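Local coordinates for xyloglucanase (Paenibacillus polymyxa, PDB 3ZQ9), which probably hydrolyses internal beta-1,4 linkages of xyloglucan and cellulose, this chain being the family 44 catalytic part of a larger modular protein, at residues N48-Y53 with N72-N77; P111-V116 with A183-P188. The protein carries 2 engineered substitutions. One frame throughout, in Å; residues are numbered along the deposited sequence.

Interaction 1. Residues N48-Y53 with N72-N77; sequences NRMTGY and NYLCSN. With NOY ((2R,3S,4R,5R)-5-(hydroxymethyl)piperidine-2,3,4-triol), chain B; BGC (beta-D-glucopyranose), chain C; EDO (1,2-ethanediol), chain H.
Arg49 reaches from the short helical turn 48-51 across to the start of helix 73-78, where Tyr73 receives it. Its CB lies 3.9 Å from Leu74 CD2 and also borders O6 of the glucose unit attached to the piperidine triol, as does CG. The chain bends there (chi2 -80°), which carries CD and NE along the ring of Tyr73, NE standing 3.6 Å from Tyr73 CD2. At the tip the guanidinium lies with one face over Tyr73 CB, Arg49 CZ to Tyr73 CB being 3.4 Å; the guanidinium and ring planes are 28° apart. A salt bridge from NH1 to Asp71, just ahead of the helix, and a hydrogen bond to Ser60 hold the charged end.

Leu74 fills the other half of the contact: its CD1 touches both Met50 SD, at 3.7 Å, and Tyr53 CD1, while Val91 of helix 90-102 touches the same leucine. No hydrogen bond joins the two segments. The backbone of the turn faces the bound ligand instead. Asn48 N gives a hydrogen bond to O3 of the piperidine triol (2.8 Å, 166°). Arg49 N gives one to BGC O6 (3.0 Å). A turn following a barrel strand at its C-terminal end and lining the ligand cleft is characteristic of TIM-barrel glycoside hydrolases.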
loop_
_atom_site.group_PDB
_atom_site.type_symbol
_atom_site.label_atom_id
_atom_site.label_comp_id
_atom_site.label_asym_id
_atom_site.label_seq_id
_atom_site.Cartn_x
_atom_site.Cartn_y
_atom_site.Cartn_z
ATOM N N ASN A 48 -10.519 -3.907 -7.404
ATOM C CA ASN A 48 -11.739 -3.744 -8.220
ATOM C C ASN A 48 -12.774 -4.818 -7.885
ATOM O O ASN A 48 -13.964 -4.541 -7.745
ATOM C CB ASN A 48 -11.395 -3.835 -9.718
ATOM C CG ASN A 48 -10.680 -2.587 -10.234
ATOM O OD1 ASN A 48 -10.648 -1.564 -9.555
ATOM N ND2 ASN A 48 -10.157 -2.656 -11.459
ATOM N N ARG A 49 -12.319 -6.052 -7.733
ATOM C CA ARG A 49 -13.248 -7.152 -7.403
ATOM C C ARG A 49 -14.016 -6.977 -6.091
ATOM O O ARG A 49 -15.106 -7.578 -5.920
ATOM C CB ARG A 49 -12.481 -8.491 -7.382
ATOM C CG ARG A 49 -12.297 -9.112 -8.762
ATOM C CD ARG A 49 -13.541 -9.816 -9.183
ATOM N NE ARG A 49 -13.370 -10.507 -10.463
ATOM C CZ ARG A 49 -14.236 -11.403 -10.936
ATOM N NH1 ARG A 49 -15.331 -11.719 -10.243
ATOM N NH2 ARG A 49 -13.972 -12.048 -12.086
ATOM N N MET A 50 -13.496 -6.165 -5.171
ATOM C CA MET A 50 -14.135 -6.081 -3.851
ATOM C C MET A 50 -15.388 -5.141 -3.828
ATOM O O MET A 50 -16.222 -5.245 -2.921
ATOM C CB MET A 50 -13.111 -5.733 -2.753
ATOM C CG MET A 50 -12.105 -6.869 -2.496
ATOM S SD MET A 50 -12.953 -8.360 -1.916
ATOM C CE MET A 50 -13.594 -7.815 -0.345
ATOM N N THR A 51 -15.522 -4.284 -4.849
ATOM C CA THR A 51 -16.634 -3.292 -4.865
ATOM C C THR A 51 -17.971 -4.049 -4.884
ATOM O O THR A 51 -18.924 -3.702 -4.133
ATOM C CB THR A 51 -16.529 -2.403 -6.146
ATOM O OG1 THR A 51 -15.409 -1.523 -5.955
ATOM C CG2 THR A 51 -17.832 -1.573 -6.360
ATOM N N GLY A 52 -18.026 -5.087 -5.730
ATOM C CA GLY A 52 -19.269 -5.869 -5.883
ATOM C C GLY A 52 -19.265 -7.240 -5.227
ATOM O O GLY A 52 -20.119 -8.088 -5.564
ATOM N N TYR A 53 -18.326 -7.459 -4.295
ATOM C CA TYR A 53 -18.216 -8.736 -3.540
ATOM C C TYR A 53 -19.368 -8.864 -2.548
ATOM O O TYR A 53 -19.614 -7.960 -1.736
ATOM C CB TYR A 53 -16.861 -8.767 -2.786
ATOM C CG TYR A 53 -16.749 -9.819 -1.678
ATOM C CD1 TYR A 53 -16.712 -11.187 -1.974
ATOM C CD2 TYR A 53 -16.736 -9.437 -0.337
ATOM C CE1 TYR A 53 -16.615 -12.155 -0.977
ATOM C CE2 TYR A 53 -16.689 -10.397 0.671
ATOM C CZ TYR A 53 -16.617 -11.727 0.351
ATOM O OH TYR A 53 -16.524 -12.640 1.387
ATOM N N ASN A 72 -17.223 -16.681 -9.323
ATOM C CA ASN A 72 -16.555 -17.075 -8.081
ATOM C C ASN A 72 -15.036 -16.833 -8.098
ATOM O O ASN A 72 -14.300 -17.487 -7.362
ATOM C CB ASN A 72 -16.853 -18.567 -7.823
ATOM C CG ASN A 72 -16.277 -19.482 -8.916
ATOM O OD1 ASN A 72 -15.865 -19.038 -9.988
ATOM N ND2 ASN A 72 -16.349 -20.800 -8.662
ATOM N N TYR A 73 -14.580 -15.858 -8.891
ATOM C CA TYR A 73 -13.142 -15.575 -8.985
ATOM C C TYR A 73 -12.455 -15.444 -7.609
ATOM O O TYR A 73 -11.344 -15.936 -7.418
ATOM C CB TYR A 73 -12.915 -14.271 -9.741
ATOM C CG TYR A 73 -11.468 -13.811 -9.658
ATOM C CD1 TYR A 73 -10.466 -14.534 -10.324
ATOM C CD2 TYR A 73 -11.087 -12.757 -8.823
ATOM C CE1 TYR A 73 -9.105 -14.140 -10.240
ATOM C CE2 TYR A 73 -9.749 -12.353 -8.752
ATOM C CZ TYR A 73 -8.782 -13.054 -9.451
ATOM O OH TYR A 73 -7.448 -12.719 -9.383
ATOM N N LEU A 74 -13.103 -14.763 -6.657
ATOM C CA LEU A 74 -12.408 -14.506 -5.379
ATOM C C LEU A 74 -12.243 -15.817 -4.574
ATOM O O LEU A 74 -11.308 -15.949 -3.773
ATOM C CB LEU A 74 -13.195 -13.452 -4.565
ATOM C CG LEU A 74 -13.026 -12.022 -5.079
ATOM C CD1 LEU A 74 -13.891 -11.051 -4.220
ATOM C CD2 LEU A 74 -11.514 -11.526 -5.108
ATOM N N CYS A 75 -13.135 -16.776 -4.780
ATOM C CA CYS A 75 -12.979 -18.115 -4.169
ATOM C C CYS A 75 -11.783 -18.790 -4.802
ATOM O O CYS A 75 -10.951 -19.376 -4.103
ATOM C CB CYS A 75 -14.216 -18.999 -4.419
ATOM S SG CYS A 75 -15.619 -18.353 -3.524
ATOM N N SER A 76 -11.669 -18.676 -6.123
ATOM C CA SER A 76 -10.534 -19.310 -6.814
ATOM C C SER A 76 -9.218 -18.688 -6.355
ATOM O O SER A 76 -8.255 -19.399 -5.995
ATOM C CB SER A 76 -10.679 -19.135 -8.320
ATOM O OG SER A 76 -11.869 -19.786 -8.738
ATOM N N ASN A 77 -9.189 -17.363 -6.383
ATOM C CA ASN A 77 -8.018 -16.576 -5.984
ATOM C C ASN A 77 -7.602 -16.877 -4.532
ATOM O O ASN A 77 -6.402 -16.879 -4.195
ATOM C CB ASN A 77 -8.312 -15.079 -6.176
ATOM C CG ASN A 77 -7.116 -14.168 -5.797
ATOM O OD1 ASN A 77 -6.075 -14.206 -6.442
ATOM N ND2 ASN A 77 -7.301 -13.325 -4.781
HETATM O O4 NOY B . -5.957 -4.467 -10.764
HETATM C C4 NOY B . -6.371 -3.118 -10.476
HETATM C C3 NOY B . -6.947 -3.018 -9.047
HETATM O O3 NOY B . -8.091 -3.857 -8.882
HETATM C C2 NOY B . -7.364 -1.555 -8.774
HETATM N N NOY B . -6.237 -0.617 -8.949
HETATM C C7 NOY B . -5.538 -0.740 -10.250
HETATM C C5 NOY B . -5.135 -2.202 -10.483
HETATM C C6 NOY B . -4.301 -2.372 -11.758
HETATM O O2 NOY B . -7.918 -1.414 -7.467
HETATM O O6 NOY B . -5.003 -1.847 -12.892
HETATM C C2 BGC C . -6.210 -6.252 -12.353
HETATM C C3 BGC C . -7.179 -7.345 -12.786
HETATM C C4 BGC C . -7.685 -8.055 -11.523
HETATM C C5 BGC C . -8.406 -7.090 -10.569
HETATM C C6 BGC C . -8.813 -7.810 -9.283
HETATM C C1 BGC C . -6.911 -5.353 -11.330
HETATM O O2 BGC C . -5.884 -5.385 -13.417
HETATM O O3 BGC C . -6.460 -8.299 -13.609
HETATM O O4 BGC C . -8.483 -9.176 -11.879
HETATM O O5 BGC C . -7.449 -6.074 -10.254
HETATM O O6 BGC C . -9.489 -6.893 -8.425
HETATM C C1 EDO H . -6.246 -11.488 -2.281
HETATM O O1 EDO H . -5.365 -11.476 -3.425
HETATM C C2 EDO H . -5.487 -10.939 -1.071
HETATM O O2 EDO H . -4.563 -11.976 -0.700
#

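Interaction 2. Residues P111-V116 with A183-P188; sequences PMAGYV and ALDNEP. With NOY ((2R,3S,4R,5R)-5-(hydroxymethyl)piperidine-2,3,4-triol), chain B.
Met112 and Ala113 meet Asp185 where two neighbouring parallel strands of the TIM barrel, 105-110 and 181-184, run out into the loops at their C-terminal ends. Both segments leave the barrel here, and the second goes on to Glu187 in the sugar-binding site.

The polar part of the contact centres on the carboxylate of Asp185, which is buried. OD2 takes a nearly straight hydrogen bond from Met112 N (2.7 Å, 164°) on its anti lone pair, the one turned away from OD1, and a weak second one from Ala113 N at 3.2 Å. OD1 is bonded by Asn186 N within its own segment and has further partners in Thr51 OG1 and Trp191 NE1. Donors at both oxygens fix the rotation of the carboxylate and would be expected to stabilise its negative charge.

The apolar part is carried by Met112. With CG anti to the backbone N (chi1 -152°), its chain runs out past Leu184, SD lying 3.9 Å from Leu184 CB and CE 3.8 Å from Leu184 O. Nearer the backbone, the CB atoms of Met112 and Asp185 are 3.6 Å apart. Helix 205-222 covers this side, with Leu215 touching both Met112 and Leu184.

The chain makes an inverse gamma turn about Leu184, closed by a weak bond from Asp185 N to Ala183 O. Beyond it the segment reaches the piperidine triol, whose ring nitrogen gives a 2.8 Å hydrogen bond to Glu187 OE2, an oxygen also bonded by His284 ND1.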
loop_
_atom_site.group_PDB
_atom_site.type_symbol
_atom_site.label_atom_id
_atom_site.label_comp_id
_atom_site.label_asym_id
_atom_site.label_seq_id
_atom_site.Cartn_x
_atom_site.Cartn_y
_atom_site.Cartn_z
ATOM N N PRO A 111 -18.409 -2.825 0.767
ATOM C CA PRO A 111 -18.986 -2.265 -0.468
ATOM C C PRO A 111 -19.698 -0.924 -0.213
ATOM O O PRO A 111 -20.428 -0.783 0.807
ATOM C CB PRO A 111 -20.047 -3.329 -0.877
ATOM C CG PRO A 111 -20.542 -3.876 0.464
ATOM C CD PRO A 111 -19.228 -3.923 1.329
ATOM N N MET A 112 -19.536 0.025 -1.140
ATOM C CA MET A 112 -20.170 1.311 -0.987
ATOM C C MET A 112 -20.776 1.832 -2.301
ATOM O O MET A 112 -21.439 2.874 -2.337
ATOM C CB MET A 112 -19.092 2.292 -0.412
ATOM C CG MET A 112 -19.691 3.386 0.402
ATOM S SD MET A 112 -18.465 4.478 1.143
ATOM C CE MET A 112 -17.461 4.984 -0.248
ATOM N N ALA A 113 -20.542 1.135 -3.411
ATOM C CA ALA A 113 -21.022 1.637 -4.709
ATOM C C ALA A 113 -22.533 1.410 -4.868
ATOM O O ALA A 113 -23.171 2.089 -5.689
ATOM C CB ALA A 113 -20.234 1.012 -5.855
ATOM N N GLY A 114 -23.096 0.490 -4.061
ATOM C CA GLY A 114 -24.546 0.414 -3.807
ATOM C C GLY A 114 -25.183 -0.954 -4.041
ATOM O O GLY A 114 -26.289 -1.241 -3.528
ATOM N N TYR A 115 -24.500 -1.801 -4.821
ATOM C CA TYR A 115 -24.980 -3.163 -5.085
ATOM C C TYR A 115 -23.838 -4.183 -5.063
ATOM O O TYR A 115 -22.683 -3.824 -5.278
ATOM C CB TYR A 115 -25.623 -3.268 -6.484
ATOM C CG TYR A 115 -26.809 -2.303 -6.636
ATOM C CD1 TYR A 115 -26.589 -0.948 -7.016
ATOM C CD2 TYR A 115 -28.103 -2.746 -6.385
ATOM C CE1 TYR A 115 -27.649 -0.078 -7.135
ATOM C CE2 TYR A 115 -29.189 -1.874 -6.514
ATOM C CZ TYR A 115 -28.944 -0.555 -6.890
ATOM O OH TYR A 115 -30.030 0.305 -7.035
ATOM N N VAL A 116 -24.184 -5.450 -4.898
ATOM C CA VAL A 116 -23.170 -6.526 -5.016
ATOM C C VAL A 116 -23.730 -7.658 -5.859
ATOM O O VAL A 116 -24.951 -7.763 -6.043
ATOM C CB VAL A 116 -22.679 -7.038 -3.634
ATOM C CG1 VAL A 116 -22.058 -5.862 -2.854
ATOM C CG2 VAL A 116 -23.862 -7.664 -2.808
ATOM N N ALA A 183 -11.854 -0.866 4.563
ATOM C CA ALA A 183 -11.761 0.158 3.536
ATOM C C ALA A 183 -13.147 0.468 2.979
ATOM O O ALA A 183 -13.952 -0.460 2.761
ATOM C CB ALA A 183 -10.856 -0.360 2.380
ATOM N N LEU A 184 -13.395 1.753 2.707
ATOM C CA LEU A 184 -14.658 2.207 2.149
ATOM C C LEU A 184 -14.602 1.989 0.624
ATOM O O LEU A 184 -14.315 2.905 -0.131
ATOM C CB LEU A 184 -14.900 3.695 2.503
ATOM C CG LEU A 184 -14.927 3.971 4.019
ATOM C CD1 LEU A 184 -14.995 5.518 4.257
ATOM C CD2 LEU A 184 -16.074 3.302 4.686
ATOM N N ASP A 185 -14.810 0.736 0.238
ATOM C CA ASP A 185 -14.866 0.332 -1.197
ATOM C C ASP A 185 -13.475 0.571 -1.806
ATOM O O ASP A 185 -12.453 0.428 -1.097
ATOM C CB ASP A 185 -16.025 1.082 -1.912
ATOM C CG ASP A 185 -16.522 0.360 -3.161
ATOM O OD1 ASP A 185 -15.796 0.385 -4.179
ATOM O OD2 ASP A 185 -17.660 -0.213 -3.134
ATOM N N ASN A 186 -13.422 0.923 -3.098
ATOM C CA ASN A 186 -12.159 0.946 -3.858
ATOM C C ASN A 186 -12.342 1.899 -5.044
ATOM O O ASN A 186 -13.290 1.725 -5.830
ATOM C CB ASN A 186 -11.886 -0.482 -4.405
ATOM C CG ASN A 186 -10.614 -0.550 -5.236
ATOM O OD1 ASN A 186 -10.666 -0.634 -6.522
ATOM N ND2 ASN A 186 -9.503 -0.509 -4.581
ATOM N N GLU A 187 -11.485 2.908 -5.153
ATOM C CA GLU A 187 -11.406 3.761 -6.368
ATOM C C GLU A 187 -12.789 4.284 -6.824
ATOM O O GLU A 187 -13.202 4.069 -7.969
ATOM C CB GLU A 187 -10.671 3.040 -7.517
ATOM C CG GLU A 187 -9.256 2.593 -7.076
ATOM C CD GLU A 187 -8.380 2.020 -8.209
ATOM O OE1 GLU A 187 -8.889 1.752 -9.320
ATOM O OE2 GLU A 187 -7.123 1.872 -7.964
ATOM N N PRO A 188 -13.439 5.060 -5.957
ATOM C CA PRO A 188 -14.813 5.504 -6.234
ATOM C C PRO A 188 -14.899 6.393 -7.499
ATOM O O PRO A 188 -15.925 6.361 -8.198
ATOM C CB PRO A 188 -15.189 6.297 -4.951
ATOM C CG PRO A 188 -13.794 6.714 -4.309
ATOM C CD PRO A 188 -12.997 5.427 -4.593
HETATM O O4 NOY B . -5.957 -4.467 -10.764
HETATM C C4 NOY B . -6.371 -3.118 -10.476
HETATM C C3 NOY B . -6.947 -3.018 -9.047
HETATM O O3 NOY B . -8.091 -3.857 -8.882
HETATM C C2 NOY B . -7.364 -1.555 -8.774
HETATM N N NOY B . -6.237 -0.617 -8.949
HETATM C C7 NOY B . -5.538 -0.740 -10.250
HETATM C C5 NOY B . -5.135 -2.202 -10.483
HETATM C C6 NOY B . -4.301 -2.372 -11.758
HETATM O O2 NOY B . -7.918 -1.414 -7.467
HETATM O O6 NOY B . -5.003 -1.847 -12.892
#

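In the fold
From the N terminus, the chain leaves barrel strand 42-45, forms the turn 48-51, and passes through strands 60-61 and 69-71 before interaction 1 closes this excursion against helix 73-78. Helix 90-102 and barrel strand 105-110 follow. Interaction 2 then closes a second, longer loop, 66 residues between its segments, which carries strands 135-139 and 156-158, paired in a small sheet with strand 115-117, and helix 159-170. The two contacts are in series, neither nesting nor crossing. They join at Thr51 and Asp185, and through Gly52 and Tyr53 packing on Val116. Loops following barrel strands 42-45, 105-110 and 181-184 are thereby joined beside the piperidine triol, which both interactions touch.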